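Local coordinates for protein AvmM (Streptomyces sp. NBRC 109436, PDB 7FE6) that catalyses macrocyclization in alchivemycin A biosynthesis through dehydration and Michael-type addition, at the interface of chains A and B. Coordinates in Å, arbitrary orientation; residue numbers count along the deposited sequence, not the author numbering. Chains: chain A/B, AvmM.

The interface of chains A and B. Residues chain A 65, 67, 151-152; chain B 82, 84-85, 120, 137, 139.
A:His152 and B:His139 meet through their ring nitrogens at one end of this patch between two copies of AvmM, with A:His152 reaching in as the main contact. A:His152 ND1 and B:His139 NE2 share a hydrogen bond of 3.0 Å, whose donor is not decided. The two imidazoles stand nearly perpendicular, edge to face, with planes at 83°. A:His152 ND1 lies in the plane of the B:His139 ring, at its edge. The A:His152 side chain gets there with CG anti to the backbone N (chi1 171°).

A second polar link lies at the other end of the patch. B:Arg85 NH1, on the guanidinium, donates to the backbone carbonyl A:Ser67 O at 2.9 Å. The bond is bent, and the carbonyl oxygen is tilted out of the guanidinium plane. The B:Arg85 chain is extended from CG to NE and passes alongside A:Ser67. B:Lys82 NZ makes a weaker bond to A:Glu151 O. The same side-chain nitrogen also donates to B:Ser84 O within its own chain at 2.8 Å, in the carbonyl plane on a lone pair. The A:Glu151 carboxylate does not contact it, but the nearby charges may still attract.

Carbon packing lines one face and parts of the rim of the A:His152 ring. B:Ser84 CA sits over the centre of one face, 3.7 Å from the centroid, as a CH-pi contact. A:His152 CE1 touches B:Thr137 CB at 3.6 Å. On the CD2 side comes B:Ile120 CD1, 3.9 Å from A:His152 CD2. That methyl also meets A:Trp65 CH2 tip to tip.

Bonds within each chain support these groups. A:Ser67 OG donates to A:His152 O at 2.7 Å, joining the two chain A loop segments. B:Thr137 N donates to B:Ser84 OG.

In chain A, the contact uses the end of strand 57-66, the loop that follows it (A:Ser67), and the loop residues just before strand 153-162. In chain B, it uses strands 77-83 and 135-144 and nearby loops. The deposited assembly holds three copies, but the structure alone does not show that this contact forms in solution.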
# COMPACT_ATOMS: atom_id res chain seq x y z
N TRP A 65 8.05 -8.53 14.50
CA TRP A 65 9.42 -8.99 14.35
C TRP A 65 10.38 -7.86 14.70
O TRP A 65 10.22 -6.74 14.21
CB TRP A 65 9.68 -9.48 12.92
CG TRP A 65 11.14 -9.82 12.60
CD1 TRP A 65 11.91 -10.79 13.18
CD2 TRP A 65 11.96 -9.23 11.57
NE1 TRP A 65 13.17 -10.81 12.60
CE2 TRP A 65 13.22 -9.87 11.60
CE3 TRP A 65 11.75 -8.21 10.63
CZ2 TRP A 65 14.26 -9.54 10.74
CZ3 TRP A 65 12.79 -7.88 9.77
CH2 TRP A 65 14.02 -8.54 9.84
N SER A 67 14.39 -7.14 14.32
CA SER A 67 15.58 -7.66 13.67
C SER A 67 16.83 -7.50 14.53
O SER A 67 17.86 -8.12 14.22
CB SER A 67 15.81 -6.95 12.35
OG SER A 67 16.30 -5.66 12.60
N GLU A 151 15.35 -0.59 15.98
CA GLU A 151 15.73 0.24 14.86
C GLU A 151 15.44 -0.39 13.50
O GLU A 151 15.63 0.26 12.46
CB GLU A 151 17.19 0.64 15.01
CG GLU A 151 17.28 1.68 16.13
CD GLU A 151 16.37 2.87 15.81
OE1 GLU A 151 16.64 3.51 14.75
OE2 GLU A 151 15.34 3.10 16.52
N HIS A 152 14.96 -1.63 13.47
CA HIS A 152 14.41 -2.19 12.24
C HIS A 152 13.50 -3.35 12.62
O HIS A 152 13.96 -4.41 13.06
CB HIS A 152 15.50 -2.64 11.27
CG HIS A 152 14.96 -3.42 10.11
ND1 HIS A 152 14.02 -2.90 9.24
CD2 HIS A 152 15.18 -4.69 9.71
CE1 HIS A 152 13.71 -3.82 8.34
NE2 HIS A 152 14.40 -4.91 8.60
N LYS B 82 18.67 4.31 5.76
CA LYS B 82 19.23 3.21 6.53
C LYS B 82 18.70 1.90 5.97
O LYS B 82 17.47 1.69 5.95
CB LYS B 82 18.86 3.40 8.00
CG LYS B 82 18.84 2.20 8.87
CD LYS B 82 17.85 2.43 9.99
CE LYS B 82 18.36 1.86 11.27
NZ LYS B 82 18.68 0.42 11.15
N SER B 84 17.66 -1.62 6.23
CA SER B 84 17.23 -2.58 7.24
C SER B 84 17.83 -2.21 8.59
O SER B 84 17.61 -1.09 9.06
CB SER B 84 17.59 -4.01 6.82
OG SER B 84 16.88 -4.39 5.65
N ARG B 85 18.60 -3.11 9.22
CA ARG B 85 19.12 -2.82 10.56
C ARG B 85 20.54 -2.22 10.54
O ARG B 85 21.12 -2.01 11.61
CB ARG B 85 19.08 -4.05 11.47
CG ARG B 85 20.21 -5.03 11.30
CD ARG B 85 20.02 -6.28 12.17
NE ARG B 85 21.11 -7.21 11.88
CZ ARG B 85 20.97 -8.53 11.93
NH1 ARG B 85 19.79 -9.06 12.23
NH2 ARG B 85 22.00 -9.31 11.63
N ILE B 120 21.40 -9.31 7.44
CA ILE B 120 20.17 -10.09 7.35
C ILE B 120 20.24 -10.86 6.05
O ILE B 120 20.44 -12.08 6.04
CB ILE B 120 18.92 -9.19 7.41
CG1 ILE B 120 18.89 -8.38 8.70
CG2 ILE B 120 17.65 -10.02 7.31
CD1 ILE B 120 17.67 -7.54 8.85
N THR B 137 14.79 -3.46 3.36
CA THR B 137 14.06 -2.25 3.72
C THR B 137 15.00 -1.05 3.76
O THR B 137 16.14 -1.16 4.22
CB THR B 137 13.39 -2.41 5.09
OG1 THR B 137 12.32 -3.36 5.00
CG2 THR B 137 12.84 -1.09 5.58
N HIS B 139 14.69 2.65 5.50
CA HIS B 139 14.07 3.70 6.28
C HIS B 139 14.62 5.02 5.75
O HIS B 139 15.83 5.14 5.53
CB HIS B 139 14.40 3.52 7.76
CG HIS B 139 13.99 2.20 8.31
ND1 HIS B 139 12.80 1.99 8.98
CD2 HIS B 139 14.62 1.00 8.30
CE1 HIS B 139 12.72 0.73 9.34
NE2 HIS B 139 13.81 0.10 8.95